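Local coordinates for Fe-regulated protein B (Neisseria meningitidis, PDB 4AIP) that imports iron across the bacterial outer membrane, as a TonB-dependent transporter in which a plug domain sits inside a beta-barrel, at residues 257-260 / 265-268; 73-78 / 693-698; 105-110 / 165-170. All blocks are in the same frame, centred on the assembly; numbering follows the deposited sequence.

Contact 1: residues 257-260 / 265-268; sequences TTFG and RIVL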
# COMPACT_ATOMS: atom_id res chain seq x y z
N THR B 257 14.43 -8.46 -25.87
CA THR B 257 14.42 -9.29 -27.05
C THR B 257 15.85 -9.57 -27.53
O THR B 257 16.71 -8.70 -27.56
CB THR B 257 13.51 -8.74 -28.22
OG1 THR B 257 13.68 -9.59 -29.35
CG2 THR B 257 13.82 -7.30 -28.63
N THR B 258 16.07 -10.83 -27.87
CA THR B 258 17.34 -11.31 -28.40
C THR B 258 17.08 -11.83 -29.80
O THR B 258 16.28 -12.73 -29.97
CB THR B 258 17.91 -12.43 -27.52
OG1 THR B 258 18.20 -11.86 -26.25
CG2 THR B 258 19.21 -13.00 -28.10
N PHE B 259 17.73 -11.24 -30.79
CA PHE B 259 17.47 -11.60 -32.18
C PHE B 259 18.75 -11.55 -33.04
O PHE B 259 19.78 -11.03 -32.60
CB PHE B 259 16.42 -10.65 -32.75
CG PHE B 259 16.82 -9.22 -32.69
CD1 PHE B 259 16.69 -8.48 -31.49
CD2 PHE B 259 17.34 -8.57 -33.84
CE1 PHE B 259 17.08 -7.09 -31.45
CE2 PHE B 259 17.73 -7.21 -33.81
CZ PHE B 259 17.59 -6.46 -32.63
N GLY B 260 18.65 -12.10 -34.25
CA GLY B 260 19.70 -11.98 -35.26
C GLY B 260 20.88 -12.85 -34.94
O GLY B 260 22.01 -12.33 -34.83
N ARG B 265 20.69 -7.73 -28.88
CA ARG B 265 19.77 -7.71 -27.76
C ARG B 265 19.32 -6.30 -27.32
O ARG B 265 20.18 -5.43 -27.10
CB ARG B 265 20.36 -8.44 -26.58
CG ARG B 265 19.37 -8.54 -25.36
CD ARG B 265 19.93 -9.38 -24.23
NE ARG B 265 19.02 -9.48 -23.08
CZ ARG B 265 17.90 -10.22 -23.02
NH1 ARG B 265 17.43 -10.90 -24.08
NH2 ARG B 265 17.19 -10.22 -21.90
N ILE B 266 18.00 -6.09 -27.16
CA ILE B 266 17.48 -4.84 -26.59
C ILE B 266 16.77 -5.23 -25.32
O ILE B 266 16.01 -6.16 -25.32
CB ILE B 266 16.53 -4.08 -27.52
CG1 ILE B 266 17.30 -3.52 -28.69
CG2 ILE B 266 15.92 -2.89 -26.84
CD1 ILE B 266 16.70 -3.86 -30.06
N VAL B 267 17.01 -4.48 -24.24
CA VAL B 267 16.37 -4.73 -22.98
C VAL B 267 15.77 -3.45 -22.43
O VAL B 267 16.41 -2.39 -22.41
CB VAL B 267 17.40 -5.30 -21.96
CG1 VAL B 267 16.73 -5.54 -20.64
CG2 VAL B 267 17.92 -6.60 -22.47
N LEU B 268 14.53 -3.52 -21.99
CA LEU B 268 13.95 -2.34 -21.36
C LEU B 268 13.59 -2.70 -19.92
O LEU B 268 12.92 -3.76 -19.68
CB LEU B 268 12.69 -1.94 -22.10
CG LEU B 268 12.52 -0.51 -22.54
CD1 LEU B 268 11.04 -0.38 -22.87
CD2 LEU B 268 12.89 0.54 -21.53

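Contact 2: residues 73-78 / 693-698; sequences TLQQKD and NWKPLG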
# COMPACT_ATOMS: atom_id res chain seq x y z
N THR B 73 28.13 -13.35 -6.86
CA THR B 73 27.37 -13.88 -7.94
C THR B 73 25.99 -14.17 -7.38
O THR B 73 25.79 -14.36 -6.16
CB THR B 73 27.90 -15.20 -8.55
OG1 THR B 73 28.07 -16.17 -7.57
CG2 THR B 73 29.14 -15.12 -8.96
N LEU B 74 25.02 -14.19 -8.28
CA LEU B 74 23.66 -14.51 -7.91
C LEU B 74 23.56 -15.89 -7.20
O LEU B 74 22.77 -16.06 -6.28
CB LEU B 74 22.78 -14.56 -9.17
CG LEU B 74 21.30 -14.77 -8.86
CD1 LEU B 74 20.77 -13.64 -7.99
CD2 LEU B 74 20.52 -14.79 -10.16
N GLN B 75 24.30 -16.87 -7.67
CA GLN B 75 24.18 -18.18 -7.13
C GLN B 75 24.76 -18.19 -5.69
O GLN B 75 24.20 -18.82 -4.77
CB GLN B 75 24.87 -19.12 -8.10
CG GLN B 75 25.90 -20.04 -7.46
CD GLN B 75 25.22 -21.30 -7.01
OE1 GLN B 75 24.42 -21.30 -6.06
NE2 GLN B 75 25.49 -22.39 -7.72
N GLN B 76 25.85 -17.44 -5.47
CA GLN B 76 26.36 -17.25 -4.14
C GLN B 76 25.41 -16.50 -3.31
O GLN B 76 25.10 -16.95 -2.21
CB GLN B 76 27.62 -16.40 -4.15
CG GLN B 76 28.89 -17.11 -4.56
CD GLN B 76 30.09 -16.11 -4.57
OE1 GLN B 76 29.93 -14.89 -4.80
NE2 GLN B 76 31.28 -16.63 -4.30
N LYS B 77 24.94 -15.35 -3.79
CA LYS B 77 23.94 -14.52 -3.06
C LYS B 77 22.69 -15.33 -2.58
O LYS B 77 22.13 -15.08 -1.46
CB LYS B 77 23.51 -13.38 -3.99
CG LYS B 77 23.11 -12.13 -3.34
CD LYS B 77 22.59 -11.17 -4.41
CE LYS B 77 21.06 -11.49 -4.67
NZ LYS B 77 20.73 -11.08 -6.07
N ASP B 78 22.29 -16.34 -3.38
CA ASP B 78 21.14 -17.15 -2.96
C ASP B 78 21.47 -18.04 -1.77
O ASP B 78 20.54 -18.58 -1.14
CB ASP B 78 20.64 -18.06 -4.08
CG ASP B 78 19.85 -17.31 -5.17
OD1 ASP B 78 19.41 -16.14 -4.98
OD2 ASP B 78 19.73 -17.97 -6.22
N ASN B 693 24.21 -23.07 4.53
CA ASN B 693 23.33 -23.15 3.38
C ASN B 693 22.95 -24.63 3.11
O ASN B 693 23.81 -25.49 2.82
CB ASN B 693 24.02 -22.54 2.15
CG ASN B 693 23.34 -22.89 0.83
OD1 ASN B 693 23.86 -23.67 0.06
ND2 ASN B 693 22.19 -22.30 0.57
N TRP B 694 21.67 -24.94 3.22
CA TRP B 694 21.27 -26.26 2.72
C TRP B 694 20.34 -26.32 1.57
O TRP B 694 19.48 -25.44 1.39
CB TRP B 694 21.02 -27.32 3.80
CG TRP B 694 19.71 -27.73 4.26
CD1 TRP B 694 18.84 -27.01 5.06
CD2 TRP B 694 19.13 -29.04 4.11
NE1 TRP B 694 17.68 -27.79 5.36
CE2 TRP B 694 17.84 -29.02 4.77
CE3 TRP B 694 19.51 -30.16 3.40
CZ2 TRP B 694 17.00 -30.11 4.80
CZ3 TRP B 694 18.66 -31.27 3.43
CH2 TRP B 694 17.40 -31.23 4.13
N LYS B 695 20.59 -27.33 0.76
CA LYS B 695 20.01 -27.46 -0.51
C LYS B 695 19.36 -28.80 -0.43
O LYS B 695 19.94 -29.79 -0.90
CB LYS B 695 21.08 -27.47 -1.60
CG LYS B 695 21.71 -26.13 -1.99
CD LYS B 695 22.77 -26.35 -3.04
CE LYS B 695 23.66 -25.14 -3.18
NZ LYS B 695 22.82 -23.96 -3.60
N PRO B 696 18.15 -28.85 0.14
CA PRO B 696 17.48 -30.10 0.44
C PRO B 696 17.12 -30.94 -0.77
O PRO B 696 16.76 -32.11 -0.63
CB PRO B 696 16.21 -29.62 1.15
CG PRO B 696 16.48 -28.18 1.56
CD PRO B 696 17.29 -27.69 0.42
N LEU B 697 17.20 -30.34 -1.96
CA LEU B 697 16.73 -30.96 -3.17
C LEU B 697 17.87 -31.35 -4.08
O LEU B 697 17.64 -32.06 -5.04
CB LEU B 697 15.69 -30.06 -3.90
CG LEU B 697 14.30 -29.87 -3.23
CD1 LEU B 697 13.51 -28.99 -4.13
CD2 LEU B 697 13.45 -31.13 -2.92
N GLY B 698 19.09 -30.93 -3.76
CA GLY B 698 20.29 -31.24 -4.59
C GLY B 698 20.64 -30.21 -5.66
O GLY B 698 21.82 -30.14 -6.11

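Contact 3: residues 105-110 / 165-170; sequences QFLTLR and GAIIAK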
# COMPACT_ATOMS: atom_id res chain seq x y z
N GLN B 105 23.83 4.99 6.23
CA GLN B 105 25.08 4.39 5.92
C GLN B 105 25.96 5.23 4.97
O GLN B 105 25.50 5.77 3.97
CB GLN B 105 24.82 3.04 5.32
CG GLN B 105 24.36 2.01 6.34
CD GLN B 105 24.01 0.69 5.62
OE1 GLN B 105 24.66 0.33 4.64
NE2 GLN B 105 23.00 -0.04 6.13
N PHE B 106 27.24 5.33 5.30
CA PHE B 106 28.24 5.82 4.36
C PHE B 106 29.09 4.64 3.84
O PHE B 106 29.31 3.66 4.58
CB PHE B 106 29.14 6.80 5.06
CG PHE B 106 28.41 7.97 5.59
CD1 PHE B 106 28.17 9.05 4.76
CD2 PHE B 106 27.98 8.00 6.93
CE1 PHE B 106 27.46 10.17 5.22
CE2 PHE B 106 27.31 9.11 7.42
CZ PHE B 106 27.02 10.20 6.54
N LEU B 107 29.56 4.73 2.61
CA LEU B 107 30.46 3.72 2.13
C LEU B 107 31.84 4.38 1.86
O LEU B 107 31.94 5.58 1.48
CB LEU B 107 29.87 3.10 0.86
CG LEU B 107 30.73 2.02 0.16
CD1 LEU B 107 29.88 1.01 -0.57
CD2 LEU B 107 31.88 2.57 -0.80
N THR B 108 32.90 3.62 2.09
CA THR B 108 34.25 4.05 1.74
C THR B 108 34.90 2.91 1.02
O THR B 108 34.64 1.75 1.34
CB THR B 108 35.12 4.43 2.93
OG1 THR B 108 35.21 3.29 3.78
CG2 THR B 108 34.48 5.55 3.67
N LEU B 109 35.71 3.27 0.03
CA LEU B 109 36.58 2.35 -0.70
C LEU B 109 38.01 2.95 -0.61
O LEU B 109 38.25 4.15 -0.93
CB LEU B 109 36.11 2.20 -2.14
CG LEU B 109 36.90 1.20 -3.00
CD1 LEU B 109 36.90 -0.19 -2.43
CD2 LEU B 109 36.32 1.13 -4.44
N ARG B 110 38.94 2.12 -0.13
CA ARG B 110 40.34 2.52 0.22
C ARG B 110 40.22 3.80 0.96
O ARG B 110 40.89 4.78 0.60
CB ARG B 110 41.19 2.73 -1.03
CG ARG B 110 41.35 1.54 -1.93
CD ARG B 110 42.24 1.85 -3.12
NE ARG B 110 42.71 0.62 -3.79
CZ ARG B 110 43.19 0.58 -5.03
NH1 ARG B 110 43.31 1.72 -5.76
NH2 ARG B 110 43.56 -0.58 -5.54
N GLY B 165 36.98 5.18 -8.05
CA GLY B 165 36.48 3.81 -8.22
C GLY B 165 34.98 3.69 -7.95
O GLY B 165 34.29 4.71 -7.67
N ALA B 166 34.47 2.46 -8.01
CA ALA B 166 33.03 2.26 -8.03
C ALA B 166 32.59 0.87 -7.60
O ALA B 166 33.28 -0.13 -7.88
CB ALA B 166 32.53 2.54 -9.39
N ILE B 167 31.46 0.80 -6.90
CA ILE B 167 30.74 -0.48 -6.84
C ILE B 167 29.86 -0.54 -8.10
O ILE B 167 29.18 0.46 -8.43
CB ILE B 167 29.90 -0.67 -5.55
CG1 ILE B 167 30.81 -0.90 -4.38
CG2 ILE B 167 29.04 -1.93 -5.64
CD1 ILE B 167 31.27 0.30 -3.77
N ILE B 168 29.92 -1.67 -8.81
CA ILE B 168 29.27 -1.86 -10.06
C ILE B 168 28.35 -3.08 -9.99
O ILE B 168 28.80 -4.20 -9.66
CB ILE B 168 30.33 -2.10 -11.12
CG1 ILE B 168 31.30 -0.88 -11.20
CG2 ILE B 168 29.68 -2.54 -12.47
CD1 ILE B 168 32.46 -1.09 -12.20
N ALA B 169 27.08 -2.88 -10.30
CA ALA B 169 26.10 -3.94 -10.15
C ALA B 169 25.26 -3.97 -11.38
O ALA B 169 25.01 -2.90 -11.96
CB ALA B 169 25.22 -3.69 -8.94
N LYS B 170 24.83 -5.19 -11.73
CA LYS B 170 23.88 -5.47 -12.81
C LYS B 170 22.62 -6.06 -12.20
O LYS B 170 22.72 -6.90 -11.31
CB LYS B 170 24.49 -6.45 -13.81
CG LYS B 170 25.80 -5.98 -14.39
CD LYS B 170 26.15 -6.73 -15.64
CE LYS B 170 27.40 -6.15 -16.33
NZ LYS B 170 28.18 -7.26 -16.94

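Contact 1: residues 257-260 / 265-268
F259 meets I266 at the rim of its ring: the terminal methyl CD1 of I266 lies near the ring plane, at the edge, 3.5 Å from F259 CE1. The phenyl is carried across toward the neighbouring strand because F259 CG sits between the backbone N and the carbonyl carbon (chi1 59°). H264 also meets this ring, and I266 in turn packs on L313 and Y315 of strand 302-318. In the backbone ladder I266 is paired instead with T257, an antiparallel hydrogen-bonded pair to which the F259 contact is diagonal; T257 N donates to I266 O (2.8 Å) and I266 N to T257 O (2.9 Å). T257 O also receives a CA-H contact from R265, 3.2 Å from its CA. T258 and R265 make the adjacent non-hydrogen-bonded pair, and their side chains occupy the sheet face opposite T257 and I266. The arginine chain is extended, with CG anti to the backbone N (chi1 -176°), and R265 CG lies 3.6 Å from T258 OG1. R265 NH1 then donates to that hydroxyl edge-on; the modelled 2.5 Å separation between R265 NH1 and T258 OG1 is very short, and its exact value is doubtful. R265 NH2 is salt-bridged to D213, while T257 OG1 bonds to N211 O. This ladder closes the hairpin of strands 246-259 and 264-276, part of the antiparallel meander that forms the barrel of TonB-dependent transporters.

Contact 2: residues 73-78 / 693-698
Q75 and K695 approach each other at about a right angle, the amide oxygen OE1 of Q75 standing 4.0 Å from K695 NZ. That is too long for a hydrogen bond, so any attraction between them is probably a loose electrostatic one. A second approach is equally long: N693 ND2 lies 4.4 Å from the carbonyl oxygen O of D78. No hydrogen bond links the two segments directly, and the polar groups are instead joined through neighbours on the barrel wall and in the plug.

The side chain of N705 donates to D78 O and accepts from N693 ND2, bridging the gap, while N693 OD1 takes a hydrogen bond from R643. K695 NZ forms a salt bridge with E79 and a hydrogen bond with N703, and D78 is salt-bridged to R188. The charged end of this buried lysine, brought round by a bend at its last torsion (chi4 -61°), is thus met by E79 on the plug side, with N703 neutral and D700 only a long, weak ion pair; this would probably favour the protonated form. This is where the plug domain meets the inner wall of the barrel, as in TonB-dependent receptors generally, with a short plug helix facing residues 693-695 of the barrel wall.

Local bonds shape each partner. T73 and Q76 form a capping box at the start of helix 74-77: T73 N donates to Q76 OE1 at 3.1 Å, and Q76 N returns a weak bond of 3.3 Å to T73 OG1. On the barrel side, K695 to G698 make a type I turn.

Within 693-698, P696 CG rests 3.6 Å above the centre of the W694 ring, and P696 also packs on F212 of a neighbouring subunit.

Contact 3: residues 105-110 / 165-170
Strand 107-109 and the start of strand 165-171 face each other without any backbone pairing, and their nearest CA atoms, those of L109 and G165, are 7.7 Å apart. Two leucines and an isoleucine reach across this separation. L107 and I167 reach toward each other tip to tip: CD1 of I167 enters the fork of the leucine, 3.6 Å from L107 CD1 and 3.8 Å from L107 CD2. With CG anti to the backbone N (chi1 178°), the leucine extends toward the other strand and its forked end meets I167. The CA-CB bond of I167 does not aim at the other strand, and it is the turn about its second torsion (chi2 86°) that swings the terminal methyl across.

The two strands belong to different sheets of the plug domain: 107-109 is the middle strand of a small antiparallel sheet with 95-97 and 112-113, whereas 165-171 lies inside the four-stranded mixed sheet, between 144-151 and 118-121. The contact therefore packs sheet against sheet in the apolar interior of the plug. I95 and F97 border L107, and V147 and I119 border I167, extending the hydrophobic layer.

L109 is the second point of contact. It lays its methyl CD2 near the opposing backbone, 4.2 Å from A166 N, while the methyl of A166 points away from it. Beside this, G165 adopts a positive phi (109°) and has no side chain, which allows the leucine to lie close to the main chain. T108, on the opposite side of its strand, turns away and hydrogen-bonds S720.

Overall arrangement
Contact 3 lies about 4 Å from the centre of the chain, whereas contacts 1 and 2 sit about 29 and 26 Å out. Their centres are widely spaced: about 29 Å between contacts 1 and 2, about 30 Å between 1 and 3, and about 25 Å between 2 and 3. None touches another, the nearest atoms being about 7 Å apart for contacts 2 and 3. Contact 2, joining plug and barrel, encloses both others along the chain; contact 3 closes within the plug before contact 1 opens in the barrel wall. Contacts 1 and 2 both reach the barrel strands. The T257 side chain of contact 1 is about 8 Å from a bound detergent molecule.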